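Long-range contacts in DHHA1 domain protein (Clostridium perfringens, PDB 3KEW), which binds zinc and, as a probable relative of alanyl-tRNA synthetases and their editing domains, may act on aminoacylated tRNA: residues G94-L99 with D205-K210; Q101-G106 with V188-N193; E124-D129 with I223-G228; E141-A146 with I209-W214; E152-K157 with R201-L206. One frame throughout, in Å; residues are numbered along the deposited sequence.

Contact 1. Residues G94-L99 with D205-K210; sequences GMQQHL and DLQVIK. With ZN (zinc ion), chain C.
Two torsions carry Q96 across to the loop at D205: CG lies beside the backbone N (chi1 -69°), and CD then continues the chain straight outward (chi2 177°). The amide reaches the carbonyl of D205, where NE2 donates to O at 2.8 Å. This bond is sound and directional, with N-H...O at 157°, the donor in the plane of the carbonyl and the acceptor close to the plane of the amide. The amide of Q207 comes near as well, its NE2 3.0 Å from NE2 of Q96, but both are donors and no bond joins them; Q207 NE2 is held instead by N229.

One turn further along the helix, L99 provides the apolar half. Its CG stands anti to the backbone N, and both methyls of L206 meet its branch, CD2 of L99 lying 3.7 Å from CD1 of L206. That same CD1 also rests 3.5 Å from the backbone O of Q96. H98 sits between these two residues in sequence, yet its CB points away from the loop, and its NE2 binds the zinc ion at 2.3 Å; C195 and H102 are the other protein ligands. The chemistry implies a division of labour on helix 88-112: one side is docked to the loop by an amide-carbonyl bond from a buried glutamine and by a leucine pair, while H98 on another side serves the metal.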
# COMPACT_ATOMS: atom_id res chain seq x y z
N GLY A 94 -1.50 -6.87 1.04
CA GLY A 94 -1.28 -5.70 0.19
C GLY A 94 -0.22 -4.75 0.72
O GLY A 94 0.54 -4.19 -0.05
N MET A 95 -0.19 -4.57 2.05
CA MET A 95 0.86 -3.76 2.69
C MET A 95 2.26 -4.32 2.39
O MET A 95 3.17 -3.57 2.02
CB MET A 95 0.64 -3.67 4.22
CG MET A 95 -0.60 -2.84 4.68
SD MET A 95 -1.04 -2.94 6.44
CE MET A 95 0.29 -1.92 7.10
N GLN A 96 2.42 -5.64 2.53
CA GLN A 96 3.70 -6.34 2.28
C GLN A 96 4.15 -6.29 0.82
O GLN A 96 5.32 -6.02 0.54
CB GLN A 96 3.64 -7.80 2.76
CG GLN A 96 3.59 -7.96 4.27
CD GLN A 96 3.45 -9.39 4.72
OE1 GLN A 96 2.57 -10.12 4.26
NE2 GLN A 96 4.31 -9.80 5.64
N GLN A 97 3.22 -6.54 -0.12
CA GLN A 97 3.57 -6.50 -1.56
C GLN A 97 4.00 -5.12 -2.03
O GLN A 97 4.87 -5.01 -2.89
CB GLN A 97 2.43 -6.98 -2.45
CG GLN A 97 1.82 -8.32 -2.08
CD GLN A 97 2.83 -9.34 -1.56
OE1 GLN A 97 3.80 -9.69 -2.24
NE2 GLN A 97 2.57 -9.85 -0.35
N HIS A 98 3.38 -4.08 -1.47
CA HIS A 98 3.69 -2.71 -1.87
C HIS A 98 5.05 -2.27 -1.34
O HIS A 98 5.86 -1.73 -2.10
CB HIS A 98 2.59 -1.75 -1.40
CG HIS A 98 2.55 -0.45 -2.13
ND1 HIS A 98 1.41 0.32 -2.21
CD2 HIS A 98 3.50 0.23 -2.83
CE1 HIS A 98 1.66 1.41 -2.91
NE2 HIS A 98 2.92 1.38 -3.30
N LEU A 99 5.30 -2.48 -0.05
CA LEU A 99 6.60 -2.16 0.53
C LEU A 99 7.69 -3.06 -0.10
O LEU A 99 8.80 -2.60 -0.34
CB LEU A 99 6.60 -2.28 2.07
CG LEU A 99 7.95 -2.12 2.81
CD1 LEU A 99 8.57 -0.76 2.56
CD2 LEU A 99 7.84 -2.35 4.32
N ASP A 205 8.56 -6.45 9.07
CA ASP A 205 7.17 -6.84 8.77
C ASP A 205 6.97 -7.55 7.43
O ASP A 205 5.95 -8.21 7.23
CB ASP A 205 6.25 -5.63 8.85
CG ASP A 205 5.67 -5.41 10.24
OD1 ASP A 205 4.57 -4.83 10.34
OD2 ASP A 205 6.30 -5.83 11.24
N LEU A 206 7.93 -7.41 6.51
CA LEU A 206 7.89 -8.14 5.24
C LEU A 206 8.15 -9.64 5.35
O LEU A 206 7.77 -10.38 4.45
CB LEU A 206 8.90 -7.55 4.26
CG LEU A 206 8.53 -6.52 3.20
CD1 LEU A 206 7.19 -5.88 3.44
CD2 LEU A 206 9.62 -5.48 3.15
N GLN A 207 8.81 -10.06 6.44
CA GLN A 207 9.20 -11.47 6.73
C GLN A 207 10.32 -11.95 5.81
O GLN A 207 11.44 -12.20 6.26
CB GLN A 207 8.01 -12.46 6.67
CG GLN A 207 6.77 -12.12 7.52
CD GLN A 207 5.55 -12.99 7.14
OE1 GLN A 207 5.69 -14.17 6.81
NE2 GLN A 207 4.37 -12.40 7.19
N VAL A 208 9.99 -12.07 4.53
CA VAL A 208 10.88 -12.57 3.49
C VAL A 208 10.39 -12.07 2.12
O VAL A 208 9.20 -11.82 1.93
CB VAL A 208 10.99 -14.14 3.57
CG1 VAL A 208 9.66 -14.80 3.22
CG2 VAL A 208 12.14 -14.68 2.73
N ILE A 209 11.32 -11.89 1.19
CA ILE A 209 10.99 -11.53 -0.18
C ILE A 209 11.69 -12.47 -1.18
O ILE A 209 12.90 -12.73 -1.09
CB ILE A 209 11.26 -10.02 -0.47
CG1 ILE A 209 10.76 -9.60 -1.84
CG2 ILE A 209 12.73 -9.68 -0.31
CD1 ILE A 209 10.35 -8.14 -1.87
N LYS A 210 10.91 -13.01 -2.11
CA LYS A 210 11.44 -13.91 -3.12
C LYS A 210 11.11 -13.42 -4.52
O LYS A 210 9.96 -13.12 -4.84
CB LYS A 210 10.85 -15.31 -2.92
CG LYS A 210 11.45 -16.07 -1.74
CD LYS A 210 10.84 -17.45 -1.62
CE LYS A 210 11.48 -18.26 -0.50
NZ LYS A 210 10.93 -17.89 0.82
ZN ZN C . 4.24 3.16 -4.01
O HOH W 1 5.24 4.94 -4.92
O HOH W 2 5.38 2.21 -5.80
O HOH W 3 2.49 3.61 -5.61

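Contact 2. Residues Q101-G106 with V188-N193; sequences QHLLSG and VGLDLN. With ZN (zinc ion), chain C.
L190, G106 and H102 bring together the loop before strand 191-194 and the helix that carries the HxxxH zinc-binding motif formed by H98 and H102. L190 lies against the helix with both methyls: CD1 is 3.6 Å from the carbonyl O of G106, while CD2 touches CD1 of L103 at 3.8 Å, the two leucine side chains crossing at about a right angle. G106 has no side chain, which lets CD2 of L190 and CB of D191 close in on it, its CA lying 5.6 Å from CA of D191. H102 works in two directions. Its NE2 binds the zinc ion at 2.3 Å, beside H98, C195 and three waters, and its ND1 donates to water 4 in the plane of the ring. The water also accepts from ND2 of N193, so the second shell reaches the strand through solvent. D191, whose OD1 is salt-bridged to R172, fixes that amide in turn: N193 ND2 donates to D191 OD2 at 2.6 Å, meeting the oxygen from above the carboxylate plane.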
# COMPACT_ATOMS: atom_id res chain seq x y z
N GLN A 101 7.83 -4.09 -3.20
CA GLN A 101 8.20 -3.36 -4.42
C GLN A 101 9.15 -2.19 -4.15
O GLN A 101 10.17 -2.07 -4.81
CB GLN A 101 6.97 -2.87 -5.17
CG GLN A 101 7.30 -2.07 -6.44
CD GLN A 101 7.16 -0.59 -6.21
OE1 GLN A 101 6.10 -0.13 -5.80
NE2 GLN A 101 8.24 0.17 -6.45
N HIS A 102 8.79 -1.33 -3.19
CA HIS A 102 9.63 -0.17 -2.82
C HIS A 102 11.04 -0.59 -2.39
O HIS A 102 12.03 0.08 -2.72
CB HIS A 102 8.99 0.61 -1.66
CG HIS A 102 7.90 1.54 -2.06
ND1 HIS A 102 7.89 2.86 -1.68
CD2 HIS A 102 6.78 1.35 -2.79
CE1 HIS A 102 6.80 3.45 -2.16
NE2 HIS A 102 6.11 2.55 -2.84
N LEU A 103 11.10 -1.66 -1.61
CA LEU A 103 12.37 -2.20 -1.10
C LEU A 103 13.29 -2.68 -2.22
O LEU A 103 14.47 -2.28 -2.28
CB LEU A 103 12.10 -3.32 -0.08
CG LEU A 103 13.33 -3.97 0.57
CD1 LEU A 103 14.15 -2.96 1.35
CD2 LEU A 103 12.89 -5.13 1.46
N LEU A 104 12.75 -3.50 -3.12
CA LEU A 104 13.48 -4.02 -4.28
C LEU A 104 13.95 -2.89 -5.18
O LEU A 104 15.13 -2.85 -5.55
CB LEU A 104 12.59 -4.97 -5.10
CG LEU A 104 12.37 -6.39 -4.58
CD1 LEU A 104 11.29 -7.10 -5.44
CD2 LEU A 104 13.65 -7.22 -4.54
N SER A 105 13.04 -1.96 -5.47
CA SER A 105 13.34 -0.80 -6.29
C SER A 105 14.53 -0.02 -5.70
O SER A 105 15.45 0.34 -6.43
CB SER A 105 12.11 0.10 -6.41
OG SER A 105 11.15 -0.50 -7.28
N GLY A 106 14.49 0.17 -4.38
CA GLY A 106 15.53 0.90 -3.64
C GLY A 106 16.86 0.16 -3.61
O GLY A 106 17.92 0.80 -3.65
N VAL A 188 13.94 4.39 5.76
CA VAL A 188 15.00 5.20 6.40
C VAL A 188 16.40 4.67 6.08
O VAL A 188 16.75 3.55 6.45
CB VAL A 188 14.78 5.37 7.93
CG1 VAL A 188 15.95 6.11 8.57
CG2 VAL A 188 13.48 6.11 8.21
N GLY A 189 17.16 5.50 5.37
CA GLY A 189 18.53 5.16 4.98
C GLY A 189 18.65 4.64 3.55
O GLY A 189 19.76 4.58 3.00
N LEU A 190 17.52 4.26 2.96
CA LEU A 190 17.53 3.66 1.62
C LEU A 190 16.82 4.48 0.55
O LEU A 190 17.42 4.82 -0.46
CB LEU A 190 16.96 2.24 1.66
CG LEU A 190 16.90 1.47 0.34
CD1 LEU A 190 18.29 0.99 -0.11
CD2 LEU A 190 15.94 0.31 0.45
N ASP A 191 15.55 4.79 0.78
CA ASP A 191 14.68 5.33 -0.27
C ASP A 191 13.62 6.29 0.28
O ASP A 191 13.25 6.22 1.45
CB ASP A 191 13.99 4.16 -1.01
CG ASP A 191 13.83 4.41 -2.50
OD1 ASP A 191 14.67 5.11 -3.11
OD2 ASP A 191 12.86 3.87 -3.07
N LEU A 192 13.15 7.20 -0.57
CA LEU A 192 12.16 8.21 -0.21
C LEU A 192 11.37 8.54 -1.47
O LEU A 192 11.91 9.17 -2.39
CB LEU A 192 12.86 9.46 0.32
CG LEU A 192 12.12 10.61 1.02
CD1 LEU A 192 13.15 11.47 1.72
CD2 LEU A 192 11.33 11.47 0.06
N ASN A 193 10.14 8.10 -1.49
CA ASN A 193 9.25 8.33 -2.69
C ASN A 193 7.81 8.85 -2.26
O ASN A 193 7.26 8.45 -1.27
CB ASN A 193 9.06 7.03 -3.49
CG ASN A 193 10.38 6.38 -3.89
OD1 ASN A 193 10.96 6.69 -4.93
ND2 ASN A 193 10.84 5.45 -3.07
ZN ZN C . 4.24 3.16 -4.01
O HOH W 2 5.38 2.21 -5.80
O HOH W 4 10.04 4.24 -0.57
O HOH W 1 5.24 4.94 -4.92
O HOH W 3 2.49 3.61 -5.61

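Contact 3. Residues E124-D129 with I223-G228; sequences EISTVD and IEYVAG
S126 and V128 form antiparallel hydrogen-bonded pairs with Y225 and I223, and T127 with E224 makes the non-hydrogen-bonded pair between them, where the CA atoms close to 4.6 Å. V128 and I223 exchange two bonds, I223 N to V128 O at 2.8 Å, and Y225 N donates to S126 O. Water 5 adds a side-chain link, accepting from S126 OG at 2.6 Å and donating to Y225 O. CG of Y225 lies between backbone N and carbonyl carbon (chi1 73°), and S126 CB sits over one face of the ring, offset toward the rim near CZ, 3.9 Å from its centroid: a CH-pi contact. V128 and I223 lie side by side. On the opposite face T127 CG2 meets E224 CG at 3.7 Å; I125 CG1 lies 3.4 Å from E224 OE2. Strands 116-121 and 209-217 flank the pair in a four-stranded antiparallel sheet, and helix 88-112 packs on the S126, V128, I223 and Y225 face, where Y225 OH is hydrogen-bonded to Q97 O.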
# COMPACT_ATOMS: atom_id res chain seq x y z
N GLU A 124 -2.64 -12.39 -7.23
CA GLU A 124 -1.84 -13.61 -7.30
C GLU A 124 -0.33 -13.32 -7.28
O GLU A 124 0.41 -13.91 -6.48
CB GLU A 124 -2.21 -14.46 -8.53
CG GLU A 124 -3.59 -15.14 -8.45
CD GLU A 124 -3.79 -15.96 -7.18
OE1 GLU A 124 -2.91 -16.77 -6.82
OE2 GLU A 124 -4.85 -15.80 -6.53
N ILE A 125 0.10 -12.41 -8.15
CA ILE A 125 1.52 -12.08 -8.28
C ILE A 125 1.71 -10.56 -8.34
O ILE A 125 0.76 -9.82 -8.58
CB ILE A 125 2.15 -12.81 -9.52
CG1 ILE A 125 3.67 -12.98 -9.36
CG2 ILE A 125 1.78 -12.13 -10.84
CD1 ILE A 125 4.09 -14.06 -8.38
N SER A 126 2.93 -10.08 -8.10
CA SER A 126 3.23 -8.67 -8.25
C SER A 126 4.44 -8.53 -9.15
O SER A 126 5.28 -9.44 -9.16
CB SER A 126 3.52 -8.01 -6.90
OG SER A 126 2.50 -8.25 -5.96
N THR A 127 4.53 -7.43 -9.88
CA THR A 127 5.70 -7.13 -10.70
C THR A 127 6.31 -5.76 -10.41
O THR A 127 5.66 -4.85 -9.87
CB THR A 127 5.44 -7.27 -12.23
OG1 THR A 127 4.39 -6.38 -12.64
CG2 THR A 127 5.05 -8.69 -12.61
N VAL A 128 7.59 -5.64 -10.75
CA VAL A 128 8.32 -4.38 -10.77
C VAL A 128 9.15 -4.39 -12.07
O VAL A 128 9.72 -5.42 -12.44
CB VAL A 128 9.17 -4.17 -9.46
CG1 VAL A 128 10.32 -5.22 -9.30
CG2 VAL A 128 9.72 -2.75 -9.38
N ASP A 129 9.18 -3.25 -12.78
CA ASP A 129 9.94 -3.11 -14.03
C ASP A 129 11.20 -2.30 -13.78
O ASP A 129 11.12 -1.18 -13.29
CB ASP A 129 9.12 -2.40 -15.11
CG ASP A 129 7.93 -3.21 -15.61
OD1 ASP A 129 7.71 -4.35 -15.14
OD2 ASP A 129 7.20 -2.71 -16.48
N ILE A 223 10.09 -8.04 -13.41
CA ILE A 223 10.44 -8.98 -12.35
C ILE A 223 9.22 -9.38 -11.51
O ILE A 223 8.59 -8.51 -10.92
CB ILE A 223 11.52 -8.34 -11.44
CG1 ILE A 223 12.79 -8.03 -12.25
CG2 ILE A 223 11.85 -9.23 -10.25
CD1 ILE A 223 13.88 -7.38 -11.46
N GLU A 224 8.88 -10.67 -11.48
CA GLU A 224 7.82 -11.18 -10.60
C GLU A 224 8.33 -11.48 -9.19
O GLU A 224 9.34 -12.17 -9.03
CB GLU A 224 7.19 -12.47 -11.16
CG GLU A 224 6.09 -12.25 -12.16
CD GLU A 224 5.55 -13.53 -12.76
OE1 GLU A 224 5.44 -13.59 -14.01
OE2 GLU A 224 5.25 -14.49 -12.01
N TYR A 225 7.64 -10.98 -8.17
CA TYR A 225 8.06 -11.21 -6.78
C TYR A 225 6.91 -11.55 -5.84
O TYR A 225 5.74 -11.27 -6.13
CB TYR A 225 8.87 -10.01 -6.23
CG TYR A 225 8.00 -8.81 -5.93
CD1 TYR A 225 7.77 -7.84 -6.91
CD2 TYR A 225 7.38 -8.66 -4.68
CE1 TYR A 225 6.96 -6.75 -6.65
CE2 TYR A 225 6.56 -7.57 -4.41
CZ TYR A 225 6.36 -6.63 -5.40
OH TYR A 225 5.55 -5.56 -5.15
N VAL A 226 7.26 -12.13 -4.69
CA VAL A 226 6.34 -12.37 -3.58
C VAL A 226 7.00 -11.95 -2.27
O VAL A 226 8.19 -12.17 -2.07
CB VAL A 226 5.90 -13.87 -3.48
CG1 VAL A 226 4.78 -14.17 -4.47
CG2 VAL A 226 7.07 -14.81 -3.73
N ALA A 227 6.23 -11.31 -1.40
CA ALA A 227 6.70 -10.96 -0.07
C ALA A 227 5.75 -11.53 0.98
O ALA A 227 4.59 -11.81 0.68
CB ALA A 227 6.82 -9.43 0.09
N GLY A 228 6.26 -11.73 2.19
CA GLY A 228 5.45 -12.16 3.33
C GLY A 228 4.90 -13.57 3.21
O GLY A 228 5.63 -14.50 2.89
O HOH W 5 3.17 -10.50 -4.74

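Contact 4. Residues E141-A146 with I209-W214; sequences EAEKEA and IKIRRW
E143 reaches from the helix to the backbone of the strand at I211. Its CG stands anti to the backbone N (chi1 -174°), and the chain runs extended from there until OE1 accepts from the peptide N of I211 at 2.8 Å. The N-H...O angle is 153°, and the donor comes from above the carboxylate plane. The same OE1 lies 3.4 Å from CA of K210, and higher up the side chain CB of E143 touches CD1 of I211 at 4.0 Å. OE2 is salt-bridged to R140, which also binds the carbonyl of I211. Here a helix packs on a beta sheet: helix 136-152 runs nearly antiparallel to strand 209-217, at an angle of 164° and 8.3 Å between the axes of the local segments, and that strand is the outermost of its sheet within the chain. Three residues on from E143, A146 directs its CB at the strand and meets CG2 of I209 at 3.7 Å, in a buried patch that I150 extends.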
# COMPACT_ATOMS: atom_id res chain seq x y z
N GLU A 141 21.51 -10.79 -6.50
CA GLU A 141 22.18 -9.92 -5.52
C GLU A 141 21.22 -8.88 -4.91
O GLU A 141 21.37 -8.51 -3.74
CB GLU A 141 23.39 -9.22 -6.16
CG GLU A 141 24.62 -10.10 -6.25
CD GLU A 141 25.75 -9.49 -7.07
OE1 GLU A 141 25.59 -8.36 -7.59
OE2 GLU A 141 26.79 -10.16 -7.21
N ALA A 142 20.25 -8.42 -5.70
CA ALA A 142 19.26 -7.47 -5.20
C ALA A 142 18.26 -8.14 -4.25
O ALA A 142 17.94 -7.59 -3.20
CB ALA A 142 18.53 -6.77 -6.35
N GLU A 143 17.81 -9.34 -4.62
CA GLU A 143 17.01 -10.22 -3.76
C GLU A 143 17.68 -10.49 -2.40
O GLU A 143 17.03 -10.41 -1.36
CB GLU A 143 16.74 -11.54 -4.48
CG GLU A 143 15.78 -12.49 -3.73
CD GLU A 143 15.68 -13.87 -4.37
OE1 GLU A 143 14.56 -14.41 -4.45
OE2 GLU A 143 16.71 -14.42 -4.79
N LYS A 144 18.98 -10.78 -2.43
CA LYS A 144 19.77 -11.04 -1.23
C LYS A 144 19.83 -9.80 -0.34
O LYS A 144 19.60 -9.89 0.88
CB LYS A 144 21.18 -11.47 -1.62
CG LYS A 144 21.93 -12.24 -0.55
CD LYS A 144 23.30 -12.70 -1.08
CE LYS A 144 24.03 -13.57 -0.07
NZ LYS A 144 25.40 -13.93 -0.56
N GLU A 145 20.12 -8.65 -0.95
CA GLU A 145 20.22 -7.39 -0.23
C GLU A 145 18.87 -6.95 0.36
O GLU A 145 18.82 -6.44 1.48
CB GLU A 145 20.81 -6.31 -1.15
CG GLU A 145 20.90 -4.91 -0.55
CD GLU A 145 22.10 -4.70 0.37
OE1 GLU A 145 22.85 -5.66 0.64
OE2 GLU A 145 22.29 -3.56 0.82
N ALA A 146 17.79 -7.18 -0.38
CA ALA A 146 16.45 -6.86 0.11
C ALA A 146 16.16 -7.64 1.39
O ALA A 146 15.76 -7.06 2.41
CB ALA A 146 15.40 -7.16 -0.95
N ILE A 209 11.32 -11.89 1.19
CA ILE A 209 10.99 -11.53 -0.18
C ILE A 209 11.69 -12.47 -1.18
O ILE A 209 12.90 -12.73 -1.09
CB ILE A 209 11.26 -10.02 -0.47
CG1 ILE A 209 10.76 -9.60 -1.84
CG2 ILE A 209 12.73 -9.68 -0.31
CD1 ILE A 209 10.35 -8.14 -1.87
N LYS A 210 10.91 -13.01 -2.11
CA LYS A 210 11.44 -13.91 -3.12
C LYS A 210 11.11 -13.42 -4.52
O LYS A 210 9.96 -13.12 -4.84
CB LYS A 210 10.85 -15.31 -2.92
CG LYS A 210 11.45 -16.07 -1.74
CD LYS A 210 10.84 -17.45 -1.62
CE LYS A 210 11.48 -18.26 -0.50
NZ LYS A 210 10.93 -17.89 0.82
N ILE A 211 12.14 -13.34 -5.37
CA ILE A 211 11.96 -13.13 -6.79
C ILE A 211 11.68 -14.48 -7.46
O ILE A 211 12.46 -15.42 -7.34
CB ILE A 211 13.16 -12.38 -7.41
CG1 ILE A 211 13.15 -10.92 -6.93
CG2 ILE A 211 13.15 -12.47 -8.96
CD1 ILE A 211 14.37 -10.09 -7.33
N ARG A 212 10.55 -14.54 -8.16
CA ARG A 212 10.03 -15.77 -8.76
C ARG A 212 10.66 -16.07 -10.12
O ARG A 212 11.15 -17.17 -10.36
CB ARG A 212 8.52 -15.62 -8.96
CG ARG A 212 7.68 -15.96 -7.75
CD ARG A 212 7.34 -17.44 -7.75
NE ARG A 212 6.40 -17.79 -6.70
CZ ARG A 212 5.08 -17.83 -6.85
NH1 ARG A 212 4.52 -17.53 -8.01
NH2 ARG A 212 4.32 -18.17 -5.82
N ARG A 213 10.60 -15.07 -11.00
CA ARG A 213 11.03 -15.17 -12.39
C ARG A 213 11.09 -13.76 -12.95
O ARG A 213 10.59 -12.83 -12.33
CB ARG A 213 10.03 -16.00 -13.22
CG ARG A 213 8.60 -15.53 -13.08
CD ARG A 213 7.62 -16.55 -13.62
NE ARG A 213 7.34 -16.34 -15.05
CZ ARG A 213 7.90 -17.03 -16.04
NH1 ARG A 213 8.77 -17.99 -15.80
NH2 ARG A 213 7.57 -16.75 -17.29
N TRP A 214 11.70 -13.60 -14.12
CA TRP A 214 11.79 -12.31 -14.79
C TRP A 214 11.85 -12.50 -16.29
O TRP A 214 12.27 -13.56 -16.77
CB TRP A 214 13.01 -11.52 -14.31
CG TRP A 214 14.30 -12.25 -14.50
CD1 TRP A 214 15.13 -12.17 -15.59
CD2 TRP A 214 14.93 -13.16 -13.59
NE1 TRP A 214 16.22 -12.98 -15.41
CE2 TRP A 214 16.13 -13.60 -14.20
CE3 TRP A 214 14.59 -13.65 -12.32
CZ2 TRP A 214 17.00 -14.51 -13.57
CZ3 TRP A 214 15.45 -14.56 -11.70
CH2 TRP A 214 16.64 -14.97 -12.33

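Contact 5. Residues E152-K157 with R201-L206; sequences ENLEVK and RNTRDL
T203 OG1 is gripped by two groups: it accepts from the backbone N of L154 at 2.8 Å, along a bent path of 134°, and is also hydrogen-bonded to the carbonyl O of L149 on helix 136-152. The oxygen lies between the backbone N and carbonyl carbon of its own residue (chi1 59°), while CG2, anti to the carbonyl carbon, packs 3.9 Å from CG2 of V156. The backbone of T203 answers the same neighbour, its N donating to L154 O at 3.0 Å in the plane of that carbonyl. V156 N then donates to R201 O at 2.9 Å, from well above the carbonyl plane. Between these bonds E155 faces N202 in a single beta bridge.

N153, the first residue to leave the helical path, with positive phi, sets its OD1 3.0 Å from CB of N202, and a weak bond from R204 N reaches the same oxygen. N202 in turn spends its OD1 on D205 N at 2.9 Å, an Asx motif. The chemistry implies a polar clamp shared between backbone and side-chain acceptors: the chain leaving helix 136-152 is tied to the loop after C195, with T203 OG1 joined to both L149 and L154.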
# COMPACT_ATOMS: atom_id res chain seq x y z
N GLU A 152 17.77 -6.48 8.84
CA GLU A 152 18.33 -5.27 9.48
C GLU A 152 17.25 -4.39 10.12
O GLU A 152 17.54 -3.55 10.97
CB GLU A 152 19.16 -4.45 8.49
CG GLU A 152 20.54 -5.02 8.17
CD GLU A 152 21.49 -4.99 9.35
OE1 GLU A 152 21.46 -4.02 10.13
OE2 GLU A 152 22.28 -5.95 9.50
N ASN A 153 16.00 -4.59 9.68
CA ASN A 153 14.80 -3.93 10.22
C ASN A 153 14.80 -2.40 10.16
O ASN A 153 14.75 -1.72 11.19
CB ASN A 153 14.49 -4.41 11.65
CG ASN A 153 13.05 -4.16 12.06
OD1 ASN A 153 12.25 -3.64 11.27
ND2 ASN A 153 12.70 -4.54 13.28
N LEU A 154 14.83 -1.85 8.95
CA LEU A 154 14.83 -0.40 8.79
C LEU A 154 13.45 0.16 9.07
O LEU A 154 12.43 -0.49 8.80
CB LEU A 154 15.31 0.01 7.40
CG LEU A 154 16.58 -0.61 6.83
CD1 LEU A 154 16.82 -0.09 5.43
CD2 LEU A 154 17.79 -0.34 7.73
N GLU A 155 13.41 1.37 9.62
CA GLU A 155 12.17 2.10 9.84
C GLU A 155 11.58 2.53 8.49
O GLU A 155 12.31 3.00 7.61
CB GLU A 155 12.43 3.33 10.72
CG GLU A 155 11.17 4.03 11.22
CD GLU A 155 11.45 5.39 11.85
OE1 GLU A 155 12.61 5.85 11.83
OE2 GLU A 155 10.48 6.00 12.35
N VAL A 156 10.27 2.35 8.33
CA VAL A 156 9.55 2.85 7.17
C VAL A 156 8.55 3.92 7.63
O VAL A 156 7.54 3.60 8.24
CB VAL A 156 8.82 1.71 6.40
CG1 VAL A 156 8.17 2.25 5.14
CG2 VAL A 156 9.78 0.56 6.06
N LYS A 157 8.85 5.18 7.35
CA LYS A 157 7.98 6.30 7.74
C LYS A 157 6.99 6.69 6.63
O LYS A 157 7.39 6.94 5.50
CB LYS A 157 8.81 7.52 8.14
CG LYS A 157 9.86 7.22 9.19
CD LYS A 157 10.42 8.49 9.85
CE LYS A 157 11.48 9.18 8.98
NZ LYS A 157 12.22 10.23 9.73
N ARG A 201 5.33 -0.43 9.04
CA ARG A 201 6.16 0.61 9.64
C ARG A 201 7.62 0.22 9.76
O ARG A 201 8.45 1.02 10.20
CB ARG A 201 5.63 1.04 11.02
CG ARG A 201 4.56 2.11 10.94
CD ARG A 201 4.35 2.75 12.30
NE ARG A 201 2.97 3.20 12.47
CZ ARG A 201 2.55 4.00 13.45
NH1 ARG A 201 3.40 4.45 14.36
NH2 ARG A 201 1.27 4.34 13.51
N ASN A 202 7.92 -1.02 9.38
CA ASN A 202 9.30 -1.49 9.31
C ASN A 202 9.50 -2.55 8.22
O ASN A 202 8.53 -3.17 7.76
CB ASN A 202 9.81 -1.96 10.68
CG ASN A 202 8.91 -3.01 11.33
OD1 ASN A 202 8.67 -4.08 10.77
ND2 ASN A 202 8.43 -2.70 12.53
N THR A 203 10.75 -2.77 7.82
CA THR A 203 11.06 -3.80 6.81
C THR A 203 10.95 -5.24 7.36
O THR A 203 10.69 -6.17 6.59
CB THR A 203 12.44 -3.58 6.14
OG1 THR A 203 13.47 -3.58 7.15
CG2 THR A 203 12.47 -2.24 5.35
N ARG A 204 11.11 -5.42 8.67
CA ARG A 204 10.96 -6.74 9.32
C ARG A 204 9.57 -7.33 9.11
O ARG A 204 9.42 -8.54 8.97
CB ARG A 204 11.31 -6.66 10.81
CG ARG A 204 11.28 -7.98 11.61
CD ARG A 204 12.11 -9.10 10.99
NE ARG A 204 11.90 -10.37 11.68
CZ ARG A 204 10.90 -11.22 11.44
NH1 ARG A 204 9.98 -10.95 10.51
NH2 ARG A 204 10.81 -12.35 12.13
N ASP A 205 8.56 -6.45 9.07
CA ASP A 205 7.17 -6.84 8.77
C ASP A 205 6.97 -7.55 7.43
O ASP A 205 5.95 -8.21 7.23
CB ASP A 205 6.25 -5.63 8.85
CG ASP A 205 5.67 -5.41 10.24
OD1 ASP A 205 4.57 -4.83 10.34
OD2 ASP A 205 6.30 -5.83 11.24
N LEU A 206 7.93 -7.41 6.51
CA LEU A 206 7.89 -8.14 5.24
C LEU A 206 8.15 -9.64 5.35
O LEU A 206 7.77 -10.38 4.45
CB LEU A 206 8.90 -7.55 4.26
CG LEU A 206 8.53 -6.52 3.20
CD1 LEU A 206 7.19 -5.88 3.44
CD2 LEU A 206 9.62 -5.48 3.15

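Contacts 1 and 2 lie on helix 88-112, share the zinc ion and three waters, and have centres about 12 Å apart; contacts 3, 4 and 5 pack against it. Contact 3 lies about 10 Å, centre to centre, from contacts 1 and 4, and strands 209-217 and 220-227, neighbours in one sheet, connect all three. Contact 4 shares I209 and K210 with contact 1, contact 5 D205 and L206, although contacts 4 and 5 have centres about 17 Å apart. Along the chain, contact 5 is nested inside the loops closed by contacts 4 and 3, and contact 2 inside that of contact 1. Sequence-distant strands and loops thus pack round the helix that offers two histidines to the metal.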